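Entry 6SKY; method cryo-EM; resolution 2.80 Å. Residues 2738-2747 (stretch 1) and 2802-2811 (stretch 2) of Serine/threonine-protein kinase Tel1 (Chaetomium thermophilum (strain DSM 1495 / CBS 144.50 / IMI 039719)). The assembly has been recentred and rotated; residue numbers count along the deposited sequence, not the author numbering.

Stretch 1, residues 2738-2747: KRTNYTRTTA
Stretch 2 (2802-2811) RDIVDGMGIT

How do the two stretches lie against each other? Residues 2738-2747 are helical throughout, inside a longer helix, with the backbone N of each residue from Tyr2742 to Ala2747 hydrogen-bonded to the O four residues earlier at 3.0 Å, as from Thr2743 N to Arg2739 O. Stretch 2 starts as helix from Arg2802, with Asp2806 N 2.9 Å from Arg2802 O, and then passes through a type I turn from Asp2806 to Gly2809. The helix axes approach to 11.4 Å with their directions 134° apart, nearer antiparallel than parallel. The backbones come closer at the turn: Thr2743 CA lies 5.8 Å from Met2808 CA, whereas Thr2746 CA and Ile2804 CA are 8.6 Å apart. Together the stretches bury 365 Å², and stretch 1 contributes mainly Arg2739, Tyr2742, Thr2743 and Thr2746, spaced to share one side of the helix.

What does Arg2739 do at the start of the contact? Its CB points toward stretch 2, and with chi1 at -146°, chi2 t and chi3 p the chain runs along the turn. Arg2739 CG packs 3.4 Å from Gly2807 O. The guanidinium then lays one face over the backbone, with Arg2739 CZ 4.1 Å from Met2808 O and Arg2739 NH2 3.4 Å from Gly2809 CA. Glycine suits this place twice over: phi/psi of 116/-159 would jam a CB against the preceding carbonyl, and an ideal CB on Gly2809 would clash with Arg2739 NH2 at 3.0 Å. The same NH2 is hydrogen-bonded elsewhere in the structure.

Which residue ties the stretches together by a hydrogen bond? Tyr2742, buried, with chi1 t and chi2 -96°, reaches past the turn to the helix before it, and its OH donates to Ile2804 O at 2.9 Å, the sole hydrogen bond across the contact. The acceptor lies at the ring edge, near the ring plane, where a phenol can direct its proton. Lower on the ring, Tyr2742 CE1 sits 3.7 Å from Gly2807 C and 4.1 Å from Met2808 CG. An ideal CB on Gly2807 would stand a tight 3.1 Å from Tyr2742 CE1, so the bare glycine lets the aromatic ring settle close to the backbone.

How do the threonines complete the apolar part? Thr2743 and Thr2746 are both m rotamers, and their hydroxyls turn back to their own helix: Thr2743 OG1 donates to Arg2739 O at 2.9 Å, and Thr2746 OG1 to Tyr2742 O at 2.7 Å. With those polar groups satisfied, the methyls serve the contact. Thr2743 CG2 meets Met2808 CG at 3.8 Å, while Thr2746 CG2 lies 3.9 Å from Met2808 CE and 4.3 Å from Ile2804 CG2. Met2808 has its CB pointing away, yet its m, t, t side chain (-75°, 169°, -168°) is long enough to touch both methyls, and the residue has the largest covered area of the contact, 77 Å². Ile2804, its CB sideways, adds a branched surface beside Thr2746.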

ATOM      1  N   LYS A2738     -19.515 -17.311 -24.145  1.00 24.19           N
ATOM      2  CA  LYS A2738     -20.221 -16.163 -24.694  1.00 24.19           C
ATOM      3  C   LYS A2738     -20.872 -15.324 -23.611  1.00 24.19           C
ATOM      4  O   LYS A2738     -20.935 -14.099 -23.734  1.00 24.19           O
ATOM      5  CB  LYS A2738     -21.269 -16.620 -25.693  1.00 24.19           C
ATOM      6  CG  LYS A2738     -20.737 -17.450 -26.817  1.00 24.19           C
ATOM      7  CD  LYS A2738     -19.609 -16.794 -27.509  1.00 24.19           C
ATOM      8  CE  LYS A2738     -19.285 -17.504 -28.785  1.00 24.19           C
ATOM      9  NZ  LYS A2738     -18.348 -18.603 -28.557  1.00 24.19           N
ATOM     10  N   ARG A2739     -21.361 -15.950 -22.547  1.00 37.14           N
ATOM     11  CA  ARG A2739     -21.905 -15.167 -21.451  1.00 37.14           C
ATOM     12  C   ARG A2739     -20.816 -14.392 -20.728  1.00 37.14           C
ATOM     13  O   ARG A2739     -21.046 -13.259 -20.289  1.00 37.14           O
ATOM     14  CB  ARG A2739     -22.649 -16.077 -20.495  1.00 37.14           C
ATOM     15  CG  ARG A2739     -23.830 -15.431 -19.867  1.00 37.14           C
ATOM     16  CD  ARG A2739     -24.404 -16.309 -18.807  1.00 37.14           C
ATOM     17  NE  ARG A2739     -23.401 -16.658 -17.816  1.00 37.14           N
ATOM     18  CZ  ARG A2739     -23.662 -17.342 -16.716  1.00 37.14           C
ATOM     19  NH1 ARG A2739     -22.699 -17.625 -15.860  1.00 37.14           N
ATOM     20  NH2 ARG A2739     -24.896 -17.734 -16.471  1.00 37.14           N
ATOM     21  N   THR A2740     -19.616 -14.959 -20.620  1.00 27.96           N
ATOM     22  CA  THR A2740     -18.506 -14.194 -20.065  1.00 27.96           C
ATOM     23  C   THR A2740     -18.129 -13.021 -20.957  1.00 27.96           C
ATOM     24  O   THR A2740     -17.814 -11.939 -20.456  1.00 27.96           O
ATOM     25  CB  THR A2740     -17.308 -15.102 -19.844  1.00 27.96           C
ATOM     26  OG1 THR A2740     -17.699 -16.188 -19.009  1.00 27.96           O
ATOM     27  CG2 THR A2740     -16.213 -14.359 -19.162  1.00 27.96           C
ATOM     28  N   ASN A2741     -18.139 -13.212 -22.277  1.00 23.98           N
ATOM     29  CA  ASN A2741     -17.881 -12.100 -23.188  1.00 23.98           C
ATOM     30  C   ASN A2741     -18.887 -10.982 -23.000  1.00 23.98           C
ATOM     31  O   ASN A2741     -18.524  -9.802 -22.990  1.00 23.98           O
ATOM     32  CB  ASN A2741     -17.923 -12.572 -24.633  1.00 23.98           C
ATOM     33  CG  ASN A2741     -16.683 -13.290 -25.046  1.00 23.98           C
ATOM     34  OD1 ASN A2741     -15.699 -13.315 -24.322  1.00 23.98           O
ATOM     35  ND2 ASN A2741     -16.714 -13.871 -26.228  1.00 23.98           N
ATOM     36  N   TYR A2742     -20.163 -11.332 -22.890  1.00 37.14           N
ATOM     37  CA  TYR A2742     -21.196 -10.334 -22.644  1.00 37.14           C
ATOM     38  C   TYR A2742     -20.917  -9.545 -21.373  1.00 37.14           C
ATOM     39  O   TYR A2742     -20.942  -8.310 -21.380  1.00 37.14           O
ATOM     40  CB  TYR A2742     -22.550 -11.025 -22.573  1.00 37.14           C
ATOM     41  CG  TYR A2742     -23.683 -10.180 -22.073  1.00 37.14           C
ATOM     42  CD1 TYR A2742     -24.061 -10.219 -20.755  1.00 37.14           C
ATOM     43  CD2 TYR A2742     -24.387  -9.364 -22.922  1.00 37.14           C
ATOM     44  CE1 TYR A2742     -25.074  -9.468 -20.295  1.00 37.14           C
ATOM     45  CE2 TYR A2742     -25.407  -8.612 -22.465  1.00 37.14           C
ATOM     46  CZ  TYR A2742     -25.748  -8.671 -21.149  1.00 37.14           C
ATOM     47  OH  TYR A2742     -26.779  -7.915 -20.674  1.00 37.14           O
ATOM     48  N   THR A2743     -20.652 -10.242 -20.269  1.00 37.14           N
ATOM     49  CA  THR A2743     -20.442  -9.549 -19.001  1.00 37.14           C
ATOM     50  C   THR A2743     -19.215  -8.648 -19.047  1.00 37.14           C
ATOM     51  O   THR A2743     -19.247  -7.520 -18.546  1.00 37.14           O
ATOM     52  CB  THR A2743     -20.316 -10.557 -17.868  1.00 37.14           C
ATOM     53  OG1 THR A2743     -21.361 -11.521 -17.968  1.00 37.14           O
ATOM     54  CG2 THR A2743     -20.445  -9.875 -16.559  1.00 37.14           C
ATOM     55  N   ARG A2744     -18.133  -9.110 -19.665  1.00 23.26           N
ATOM     56  CA  ARG A2744     -16.915  -8.313 -19.709  1.00 23.26           C
ATOM     57  C   ARG A2744     -17.064  -7.079 -20.582  1.00 23.26           C
ATOM     58  O   ARG A2744     -16.610  -5.994 -20.206  1.00 23.26           O
ATOM     59  CB  ARG A2744     -15.760  -9.157 -20.211  1.00 23.26           C
ATOM     60  CG  ARG A2744     -15.160 -10.051 -19.192  1.00 23.26           C
ATOM     61  CD  ARG A2744     -14.154 -10.920 -19.848  1.00 23.26           C
ATOM     62  NE  ARG A2744     -13.491 -11.798 -18.904  1.00 23.26           N
ATOM     63  CZ  ARG A2744     -12.607 -12.715 -19.260  1.00 23.26           C
ATOM     64  NH1 ARG A2744     -12.036 -13.475 -18.349  1.00 23.26           N
ATOM     65  NH2 ARG A2744     -12.298 -12.870 -20.533  1.00 23.26           N
ATOM     66  N   THR A2745     -17.651  -7.217 -21.769  1.00 19.52           N
ATOM     67  CA  THR A2745     -17.817  -6.041 -22.613  1.00 19.52           C
ATOM     68  C   THR A2745     -18.802  -5.054 -22.013  1.00 19.52           C
ATOM     69  O   THR A2745     -18.609  -3.841 -22.145  1.00 19.52           O
ATOM     70  CB  THR A2745     -18.244  -6.450 -24.012  1.00 19.52           C
ATOM     71  OG1 THR A2745     -19.333  -7.359 -23.928  1.00 19.52           O
ATOM     72  CG2 THR A2745     -17.122  -7.131 -24.704  1.00 19.52           C
ATOM     73  N   THR A2746     -19.828  -5.539 -21.313  1.00 17.15           N
ATOM     74  CA  THR A2746     -20.734  -4.631 -20.621  1.00 17.15           C
ATOM     75  C   THR A2746     -20.022  -3.874 -19.513  1.00 17.15           C
ATOM     76  O   THR A2746     -20.230  -2.673 -19.349  1.00 17.15           O
ATOM     77  CB  THR A2746     -21.916  -5.411 -20.071  1.00 17.15           C
ATOM     78  OG1 THR A2746     -22.508  -6.151 -21.133  1.00 17.15           O
ATOM     79  CG2 THR A2746     -22.942  -4.494 -19.512  1.00 17.15           C
ATOM     80  N   ALA A2747     -19.162  -4.550 -18.754  1.00 20.17           N
ATOM     81  CA  ALA A2747     -18.423  -3.876 -17.695  1.00 20.17           C
ATOM     82  C   ALA A2747     -17.496  -2.804 -18.252  1.00 20.17           C
ATOM     83  O   ALA A2747     -17.429  -1.685 -17.728  1.00 20.17           O
ATOM     84  CB  ALA A2747     -17.631  -4.895 -16.890  1.00 20.17           C
ATOM     85  N   ARG A2802     -32.877  -4.334 -15.240  1.00 22.14           N
ATOM     86  CA  ARG A2802     -33.006  -5.716 -14.792  1.00 22.14           C
ATOM     87  C   ARG A2802     -32.691  -6.704 -15.900  1.00 22.14           C
ATOM     88  O   ARG A2802     -32.221  -7.810 -15.624  1.00 22.14           O
ATOM     89  CB  ARG A2802     -34.408  -5.974 -14.258  1.00 22.14           C
ATOM     90  CG  ARG A2802     -34.722  -5.300 -12.954  1.00 22.14           C
ATOM     91  CD  ARG A2802     -36.181  -5.471 -12.632  1.00 22.14           C
ATOM     92  NE  ARG A2802     -37.011  -5.134 -13.777  1.00 22.14           N
ATOM     93  CZ  ARG A2802     -38.183  -5.694 -14.033  1.00 22.14           C
ATOM     94  NH1 ARG A2802     -38.658  -6.621 -13.225  1.00 22.14           N
ATOM     95  NH2 ARG A2802     -38.867  -5.337 -15.101  1.00 22.14           N
ATOM     96  N   ASP A2803     -32.936  -6.330 -17.152  1.00 24.58           N
ATOM     97  CA  ASP A2803     -32.612  -7.209 -18.262  1.00 24.58           C
ATOM     98  C   ASP A2803     -31.122  -7.253 -18.550  1.00 24.58           C
ATOM     99  O   ASP A2803     -30.614  -8.296 -18.952  1.00 24.58           O
ATOM    100  CB  ASP A2803     -33.367  -6.784 -19.513  1.00 24.58           C
ATOM    101  CG  ASP A2803     -34.615  -7.599 -19.737  1.00 24.58           C
ATOM    102  OD1 ASP A2803     -35.716  -7.136 -19.385  1.00 24.58           O
ATOM    103  OD2 ASP A2803     -34.497  -8.720 -20.254  1.00 24.58           O
ATOM    104  N   ILE A2804     -30.402  -6.153 -18.365  1.00 20.50           N
ATOM    105  CA  ILE A2804     -28.961  -6.206 -18.556  1.00 20.50           C
ATOM    106  C   ILE A2804     -28.329  -7.112 -17.511  1.00 20.50           C
ATOM    107  O   ILE A2804     -27.419  -7.885 -17.812  1.00 20.50           O
ATOM    108  CB  ILE A2804     -28.357  -4.788 -18.536  1.00 20.50           C
ATOM    109  CG1 ILE A2804     -28.298  -4.195 -19.939  1.00 20.50           C
ATOM    110  CG2 ILE A2804     -26.957  -4.811 -18.006  1.00 20.50           C
ATOM    111  CD1 ILE A2804     -29.608  -3.985 -20.568  1.00 20.50           C
ATOM    112  N   VAL A2805     -28.824  -7.058 -16.281  1.00 20.50           N
ATOM    113  CA  VAL A2805     -28.262  -7.855 -15.204  1.00 20.50           C
ATOM    114  C   VAL A2805     -28.707  -9.305 -15.296  1.00 20.50           C
ATOM    115  O   VAL A2805     -27.997 -10.203 -14.842  1.00 20.50           O
ATOM    116  CB  VAL A2805     -28.645  -7.228 -13.858  1.00 20.50           C
ATOM    117  CG1 VAL A2805     -28.122  -8.036 -12.727  1.00 20.50           C
ATOM    118  CG2 VAL A2805     -28.100  -5.846 -13.774  1.00 20.50           C
ATOM    119  N   ASP A2806     -29.874  -9.566 -15.884  1.00 24.03           N
ATOM    120  CA  ASP A2806     -30.333 -10.940 -16.024  1.00 24.03           C
ATOM    121  C   ASP A2806     -29.424 -11.754 -16.930  1.00 24.03           C
ATOM    122  O   ASP A2806     -29.266 -12.958 -16.726  1.00 24.03           O
ATOM    123  CB  ASP A2806     -31.757 -10.956 -16.558  1.00 24.03           C
ATOM    124  CG  ASP A2806     -32.414 -12.300 -16.409  1.00 24.03           C
ATOM    125  OD1 ASP A2806     -32.524 -12.790 -15.272  1.00 24.03           O
ATOM    126  OD2 ASP A2806     -32.839 -12.868 -17.425  1.00 24.03           O
ATOM    127  N   GLY A2807     -28.826 -11.129 -17.935  1.00 22.89           N
ATOM    128  CA  GLY A2807     -27.935 -11.844 -18.818  1.00 22.89           C
ATOM    129  C   GLY A2807     -26.596 -12.189 -18.216  1.00 22.89           C
ATOM    130  O   GLY A2807     -25.835 -12.933 -18.836  1.00 22.89           O
ATOM    131  N   MET A2808     -26.292 -11.674 -17.031  1.00 23.25           N
ATOM    132  CA  MET A2808     -25.009 -11.891 -16.390  1.00 23.25           C
ATOM    133  C   MET A2808     -24.954 -13.156 -15.559  1.00 23.25           C
ATOM    134  O   MET A2808     -23.869 -13.540 -15.122  1.00 23.25           O
ATOM    135  CB  MET A2808     -24.657 -10.705 -15.496  1.00 23.25           C
ATOM    136  CG  MET A2808     -24.209  -9.500 -16.249  1.00 23.25           C
ATOM    137  SD  MET A2808     -24.108  -8.042 -15.235  1.00 23.25           S
ATOM    138  CE  MET A2808     -23.918  -6.840 -16.529  1.00 23.25           C
ATOM    139  N   GLY A2809     -26.081 -13.800 -15.308  1.00 25.77           N
ATOM    140  CA  GLY A2809     -26.037 -15.089 -14.664  1.00 25.77           C
ATOM    141  C   GLY A2809     -26.684 -15.171 -13.304  1.00 25.77           C
ATOM    142  O   GLY A2809     -27.517 -14.342 -12.943  1.00 25.77           O
ATOM    143  N   ILE A2810     -26.287 -16.185 -12.538  1.00 27.89           N
ATOM    144  CA  ILE A2810     -26.920 -16.482 -11.262  1.00 27.89           C
ATOM    145  C   ILE A2810     -26.346 -15.618 -10.146  1.00 27.89           C
ATOM    146  O   ILE A2810     -27.042 -15.315  -9.174  1.00 27.89           O
ATOM    147  CB  ILE A2810     -26.776 -17.986 -10.974  1.00 27.89           C
ATOM    148  CG1 ILE A2810     -27.608 -18.408  -9.778  1.00 27.89           C
ATOM    149  CG2 ILE A2810     -25.325 -18.368 -10.757  1.00 27.89           C
ATOM    150  CD1 ILE A2810     -27.470 -19.864  -9.478  1.00 27.89           C
ATOM    151  N   THR A2811     -25.083 -15.214 -10.258  1.00 26.55           N
ATOM    152  CA  THR A2811     -24.493 -14.179  -9.411  1.00 26.55           C
ATOM    153  C   THR A2811     -24.611 -12.887 -10.196  1.00 26.55           C
ATOM    154  O   THR A2811     -23.838 -12.628 -11.113  1.00 26.55           O
ATOM    155  CB  THR A2811     -23.044 -14.497  -9.085  1.00 26.55           C
ATOM    156  OG1 THR A2811     -22.253 -14.334 -10.263  1.00 26.55           O
ATOM    157  CG2 THR A2811     -22.913 -15.918  -8.616  1.00 26.55           C
TER